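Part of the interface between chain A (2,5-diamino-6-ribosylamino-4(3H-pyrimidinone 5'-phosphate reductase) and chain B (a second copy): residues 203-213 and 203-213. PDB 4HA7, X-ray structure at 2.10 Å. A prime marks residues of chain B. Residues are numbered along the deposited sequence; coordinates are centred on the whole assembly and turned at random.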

ATOM      1  N   SER A 203      16.298  -8.237   5.164  1.00 35.02           N
ATOM      2  CA  SER A 203      15.275  -7.476   5.860  1.00 41.90           C
ATOM      3  C   SER A 203      14.454  -6.650   4.885  1.00 32.75           C
ATOM      4  O   SER A 203      14.977  -6.071   3.935  1.00 35.35           O
ATOM      5  CB  SER A 203      15.892  -6.541   6.915  1.00 32.43           C
ATOM      6  OG  SER A 203      16.475  -7.270   7.976  1.00 37.62           O
ATOM      7  N   LEU A 204      13.163  -6.594   5.160  1.00 32.36           N
ATOM      8  CA  LEU A 204      12.214  -5.790   4.397  1.00 28.08           C
ATOM      9  C   LEU A 204      11.635  -4.750   5.354  1.00 32.59           C
ATOM     10  O   LEU A 204      11.120  -5.086   6.427  1.00 37.54           O
ATOM     11  CB  LEU A 204      11.131  -6.699   3.834  1.00 31.82           C
ATOM     12  CG  LEU A 204       9.950  -5.995   3.162  1.00 41.11           C
ATOM     13  CD1 LEU A 204      10.421  -5.124   1.990  1.00 38.35           C
ATOM     14  CD2 LEU A 204       8.933  -7.024   2.698  1.00 37.17           C
ATOM     15  N   ILE A 205      11.784  -3.480   5.008  1.00 32.94           N
ATOM     16  CA  ILE A 205      11.342  -2.400   5.876  1.00 26.97           C
ATOM     17  C   ILE A 205      10.538  -1.374   5.084  1.00 33.33           C
ATOM     18  O   ILE A 205      11.061  -0.670   4.218  1.00 32.39           O
ATOM     19  CB  ILE A 205      12.516  -1.686   6.577  1.00 35.25           C
ATOM     20  CG1 ILE A 205      13.370  -2.685   7.386  1.00 28.90           C
ATOM     21  CG2 ILE A 205      11.978  -0.568   7.505  1.00 27.23           C
ATOM     22  CD1 ILE A 205      14.609  -2.051   8.069  1.00 36.30           C
ATOM     23  N   ILE A 206       9.254  -1.277   5.382  1.00 30.52           N
ATOM     24  CA  ILE A 206       8.361  -0.543   4.488  1.00 29.27           C
ATOM     25  C   ILE A 206       7.617   0.473   5.298  1.00 34.44           C
ATOM     26  O   ILE A 206       7.074   0.130   6.347  1.00 33.22           O
ATOM     27  CB  ILE A 206       7.322  -1.486   3.884  1.00 31.42           C
ATOM     28  CG1 ILE A 206       7.990  -2.558   3.028  1.00 32.06           C
ATOM     29  CG2 ILE A 206       6.261  -0.702   3.098  1.00 33.03           C
ATOM     30  CD1 ILE A 206       7.015  -3.614   2.526  1.00 26.72           C
ATOM     31  N   THR A 207       7.584   1.710   4.821  1.00 28.52           N
ATOM     32  CA  THR A 207       6.773   2.737   5.465  1.00 27.43           C
ATOM     33  C   THR A 207       5.507   2.934   4.646  1.00 30.06           C
ATOM     34  O   THR A 207       5.562   2.969   3.416  1.00 30.97           O
ATOM     35  CB  THR A 207       7.539   4.106   5.564  1.00 44.04           C
ATOM     36  OG1 THR A 207       8.697   3.960   6.392  1.00 34.93           O
ATOM     37  CG2 THR A 207       6.662   5.187   6.167  1.00 36.03           C
ATOM     38  N   ILE A 208       4.366   3.064   5.311  1.00 31.21           N
ATOM     39  CA  ILE A 208       3.112   3.313   4.591  1.00 30.23           C
ATOM     40  C   ILE A 208       2.500   4.613   5.081  1.00 28.74           C
ATOM     41  O   ILE A 208       2.198   4.748   6.259  1.00 31.65           O
ATOM     42  CB  ILE A 208       2.092   2.185   4.841  1.00 33.62           C
ATOM     43  CG1 ILE A 208       2.723   0.846   4.475  1.00 30.53           C
ATOM     44  CG2 ILE A 208       0.779   2.466   4.064  1.00 33.06           C
ATOM     45  CD1 ILE A 208       1.819  -0.368   4.705  1.00 33.90           C
ATOM     46  N   GLY A 209       2.327   5.576   4.187  1.00 31.05           N
ATOM     47  CA  GLY A 209       1.751   6.858   4.576  1.00 29.92           C
ATOM     48  C   GLY A 209       0.229   6.790   4.468  1.00 41.60           C
ATOM     49  O   GLY A 209      -0.295   6.005   3.685  1.00 43.24           O
ATOM     50  N   SER A 210      -0.475   7.604   5.250  1.00 39.04           N
ATOM     51  CA  SER A 210      -1.924   7.707   5.136  1.00 38.52           C
ATOM     52  C   SER A 210      -2.372   8.689   4.046  1.00 33.92           C
ATOM     53  O   SER A 210      -2.919   9.759   4.311  1.00 35.42           O
ATOM     54  CB  SER A 210      -2.573   7.999   6.495  1.00 42.02           C
ATOM     55  OG  SER A 210      -1.953   9.077   7.166  1.00 37.43           O
ATOM     56  N   THR A 211      -2.154   8.288   2.800  1.00 32.44           N
ATOM     57  CA  THR A 211      -2.518   9.087   1.657  1.00 36.86           C
ATOM     58  C   THR A 211      -2.623   8.167   0.449  1.00 34.51           C
ATOM     59  O   THR A 211      -2.004   7.112   0.436  1.00 37.06           O
ATOM     60  CB  THR A 211      -1.452  10.214   1.379  1.00 48.20           C
ATOM     61  OG1 THR A 211      -2.019  11.233   0.550  1.00 48.86           O
ATOM     62  CG2 THR A 211      -0.213   9.652   0.697  1.00 43.56           C
ATOM     63  N   PHE A 212      -3.415   8.577  -0.544  1.00 32.83           N
ATOM     64  CA  PHE A 212      -3.461   7.923  -1.857  1.00 41.50           C
ATOM     65  C   PHE A 212      -2.742   8.770  -2.887  1.00 40.01           C
ATOM     66  O   PHE A 212      -3.037   9.954  -3.024  1.00 43.79           O
ATOM     67  CB  PHE A 212      -4.923   7.732  -2.301  1.00 34.28           C
ATOM     68  CG  PHE A 212      -5.688   6.814  -1.413  1.00 35.51           C
ATOM     69  CD1 PHE A 212      -5.660   5.435  -1.626  1.00 32.71           C
ATOM     70  CD2 PHE A 212      -6.411   7.310  -0.339  1.00 39.53           C
ATOM     71  CE1 PHE A 212      -6.357   4.571  -0.789  1.00 32.10           C
ATOM     72  CE2 PHE A 212      -7.128   6.453   0.493  1.00 36.98           C
ATOM     73  CZ  PHE A 212      -7.088   5.077   0.274  1.00 34.87           C
ATOM     74  N   LEU A 213      -1.799   8.183  -3.615  1.00 42.55           N
ATOM     75  CA  LEU A 213      -1.123   8.940  -4.668  1.00 46.02           C
ATOM     76  C   LEU A 213      -1.867   8.874  -5.987  1.00 47.10           C
ATOM     77  O   LEU A 213      -1.653   9.703  -6.870  1.00 43.55           O
ATOM     78  CB  LEU A 213       0.330   8.494  -4.856  1.00 45.73           C
ATOM     79  CG  LEU A 213       1.277   8.940  -3.733  1.00 49.66           C
ATOM     80  CD1 LEU A 213       2.695   8.426  -3.945  1.00 50.07           C
ATOM     81  CD2 LEU A 213       1.254  10.459  -3.617  1.00 50.83           C
TER
ATOM     82  N   SER B 203     -16.484   7.912   6.989  1.00 36.35           N
ATOM     83  CA  SER B 203     -15.378   7.213   7.633  1.00 43.39           C
ATOM     84  C   SER B 203     -14.721   6.278   6.628  1.00 43.82           C
ATOM     85  O   SER B 203     -15.391   5.730   5.755  1.00 43.02           O
ATOM     86  CB  SER B 203     -15.861   6.384   8.823  1.00 45.82           C
ATOM     87  OG  SER B 203     -16.179   7.194   9.935  1.00 53.29           O
ATOM     88  N   LEU B 204     -13.412   6.093   6.758  1.00 36.25           N
ATOM     89  CA  LEU B 204     -12.679   5.175   5.892  1.00 33.17           C
ATOM     90  C   LEU B 204     -11.936   4.235   6.818  1.00 38.02           C
ATOM     91  O   LEU B 204     -11.284   4.686   7.744  1.00 38.03           O
ATOM     92  CB  LEU B 204     -11.734   5.941   4.968  1.00 34.24           C
ATOM     93  CG  LEU B 204     -10.661   5.138   4.222  1.00 33.93           C
ATOM     94  CD1 LEU B 204     -11.294   4.285   3.150  1.00 39.25           C
ATOM     95  CD2 LEU B 204      -9.607   6.068   3.626  1.00 36.02           C
ATOM     96  N   ILE B 205     -12.117   2.927   6.630  1.00 32.26           N
ATOM     97  CA  ILE B 205     -11.554   1.942   7.543  1.00 40.72           C
ATOM     98  C   ILE B 205     -10.865   0.848   6.735  1.00 44.35           C
ATOM     99  O   ILE B 205     -11.511   0.004   6.110  1.00 33.79           O
ATOM    100  CB  ILE B 205     -12.622   1.322   8.490  1.00 42.79           C
ATOM    101  CG1 ILE B 205     -13.272   2.409   9.360  1.00 36.05           C
ATOM    102  CG2 ILE B 205     -11.988   0.241   9.374  1.00 33.68           C
ATOM    103  CD1 ILE B 205     -14.533   1.938  10.151  1.00 32.99           C
ATOM    104  N   ILE B 206      -9.539   0.877   6.756  1.00 30.50           N
ATOM    105  CA  ILE B 206      -8.748   0.018   5.889  1.00 31.20           C
ATOM    106  C   ILE B 206      -7.880  -0.912   6.708  1.00 38.28           C
ATOM    107  O   ILE B 206      -7.124  -0.452   7.567  1.00 36.42           O
ATOM    108  CB  ILE B 206      -7.821   0.857   5.003  1.00 34.81           C
ATOM    109  CG1 ILE B 206      -8.644   1.882   4.219  1.00 42.30           C
ATOM    110  CG2 ILE B 206      -6.964  -0.055   4.104  1.00 32.48           C
ATOM    111  CD1 ILE B 206      -7.839   2.757   3.287  1.00 38.12           C
ATOM    112  N   THR B 207      -8.011  -2.217   6.467  1.00 30.84           N
ATOM    113  CA  THR B 207      -7.101  -3.185   7.056  1.00 29.35           C
ATOM    114  C   THR B 207      -5.989  -3.470   6.048  1.00 35.93           C
ATOM    115  O   THR B 207      -6.254  -3.651   4.866  1.00 37.50           O
ATOM    116  CB  THR B 207      -7.831  -4.516   7.383  1.00 44.01           C
ATOM    117  OG1 THR B 207      -8.846  -4.272   8.358  1.00 38.29           O
ATOM    118  CG2 THR B 207      -6.858  -5.545   7.944  1.00 45.85           C
ATOM    119  N   ILE B 208      -4.743  -3.497   6.507  1.00 34.81           N
ATOM    120  CA  ILE B 208      -3.650  -3.875   5.623  1.00 28.84           C
ATOM    121  C   ILE B 208      -2.964  -5.111   6.188  1.00 32.31           C
ATOM    122  O   ILE B 208      -2.497  -5.106   7.328  1.00 37.66           O
ATOM    123  CB  ILE B 208      -2.610  -2.742   5.475  1.00 34.96           C
ATOM    124  CG1 ILE B 208      -3.278  -1.443   5.018  1.00 34.54           C
ATOM    125  CG2 ILE B 208      -1.525  -3.139   4.472  1.00 36.50           C
ATOM    126  CD1 ILE B 208      -2.355  -0.230   5.105  1.00 33.24           C
ATOM    127  N   GLY B 209      -2.901  -6.169   5.391  1.00 31.64           N
ATOM    128  CA  GLY B 209      -2.284  -7.407   5.832  1.00 31.42           C
ATOM    129  C   GLY B 209      -0.819  -7.444   5.427  1.00 36.36           C
ATOM    130  O   GLY B 209      -0.435  -6.822   4.423  1.00 36.09           O
ATOM    131  N   SER B 210      -0.011  -8.203   6.167  1.00 40.21           N
ATOM    132  CA  SER B 210       1.427  -8.270   5.892  1.00 43.67           C
ATOM    133  C   SER B 210       1.781  -9.340   4.851  1.00 38.02           C
ATOM    134  O   SER B 210       2.507 -10.314   5.125  1.00 39.29           O
ATOM    135  CB  SER B 210       2.241  -8.430   7.184  1.00 45.55           C
ATOM    136  OG  SER B 210       1.796  -9.552   7.930  1.00 44.03           O
ATOM    137  N   THR B 211       1.290  -9.116   3.639  1.00 42.25           N
ATOM    138  CA  THR B 211       1.508 -10.018   2.518  1.00 37.58           C
ATOM    139  C   THR B 211       1.428  -9.246   1.193  1.00 36.99           C
ATOM    140  O   THR B 211       0.806  -8.186   1.113  1.00 35.54           O
ATOM    141  CB  THR B 211       0.461 -11.174   2.527  1.00 52.55           C
ATOM    142  OG1 THR B 211       0.793 -12.156   1.537  1.00 55.62           O
ATOM    143  CG2 THR B 211      -0.933 -10.642   2.262  1.00 47.54           C
ATOM    144  N   PHE B 212       2.063  -9.779   0.161  1.00 36.76           N
ATOM    145  CA  PHE B 212       1.903  -9.261  -1.188  1.00 35.03           C
ATOM    146  C   PHE B 212       1.056 -10.238  -1.982  1.00 43.74           C
ATOM    147  O   PHE B 212       1.351 -11.435  -2.011  1.00 47.09           O
ATOM    148  CB  PHE B 212       3.256  -9.131  -1.876  1.00 33.32           C
ATOM    149  CG  PHE B 212       4.137  -8.065  -1.294  1.00 36.14           C
ATOM    150  CD1 PHE B 212       4.085  -6.764  -1.777  1.00 38.72           C
ATOM    151  CD2 PHE B 212       5.030  -8.362  -0.280  1.00 41.58           C
ATOM    152  CE1 PHE B 212       4.910  -5.763  -1.248  1.00 31.94           C
ATOM    153  CE2 PHE B 212       5.857  -7.364   0.258  1.00 33.98           C
ATOM    154  CZ  PHE B 212       5.793  -6.069  -0.229  1.00 35.99           C
ATOM    155  N   LEU B 213       0.016  -9.731  -2.636  1.00 43.21           N
ATOM    156  CA  LEU B 213      -0.837 -10.567  -3.484  1.00 45.49           C
ATOM    157  C   LEU B 213      -0.314 -10.707  -4.910  1.00 48.06           C
ATOM    158  O   LEU B 213      -0.556 -11.711  -5.566  1.00 51.96           O
ATOM    159  CB  LEU B 213      -2.281 -10.046  -3.495  1.00 44.93           C
ATOM    160  CG  LEU B 213      -3.124 -10.489  -2.292  1.00 49.84           C
ATOM    161  CD1 LEU B 213      -4.583 -10.097  -2.458  1.00 52.49           C
ATOM    162  CD2 LEU B 213      -2.998 -11.987  -2.080  1.00 45.24           C
TER

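The two copies of residues 203-213 meet through side chains alone. Each stretch starts as a strand at Ser203, and beyond it the chain turns through Ser210 towards Phe212. Their end-to-end directions, taken from residue 204 to residue 212, lie 144° apart, so the chains pass each other in a roughly antiparallel but clearly skewed sense. The backbones stay well separated: the CA atoms of Ile208 and Ile208′ are 9.9 Å apart, and CA of Ile206 lies 10.5 Å from CA of Ser210′. At such spacing no hydrogen bond joins the two stretches, and the gap between them is filled by hydrocarbon.

Strand alternation selects the aliphatic residues that fill it. Leu204, Ile206 and Ile208 direct their CA-to-CB bonds toward the partner, as do their counterparts in chain B, whereas Ser203, Ile205 and Thr207 lie out of reach. The hydroxyls of Ser203 and Ser203′ are satisfied by hydrogen bonds elsewhere in the structure.

At the centre, Ile208 meets its own copy. Both side chains adopt the m,t rotamer, which extends each CD1 methyl into the gap, and CD1 of Ile208 comes within 4.2 Å of CD1 of Ile208′. The contact is tip to tip, two blunt bumps meeting midway between the backbones.

The more intricate fit involves the phenylalanines. The CA-to-CB bond of Phe212 points sideways, but with chi1 near -64° the ring reaches closer to the other chain, and its far end fits against the methyl groups of Leu204′ and Ile206′. CE2 of Phe212 lies 4.0 Å from CD2 of Leu204′, and CZ of Phe212 lies 3.9 Å from CD1 of Ile206′; both methyls sit at the ring edge, near its plane. The ring thus acts as a flat wedge, its rim lodged against a shallow seat formed by two side chains one strand repeat apart.

The reciprocal site is nearly the same. CE2 of Phe212′ approaches CD2 of Leu204 at 3.9 Å, again at the ring edge, while CZ of Phe212′ is 3.9 Å from CD1 of Ile206, which takes an oblique position.

Beside these contacts, a weak backbone hydrogen bond spans the turn in each chain, from N of Thr211 to O of Gly209 at 3.1 Å and from N of Thr211′ to O of Gly209′ at 3.0 Å. Across the interface, the chemistry is wholly apolar: packed methyls and rings bury 244 Å², both sides summed, favoured by dispersion and by the exclusion of water.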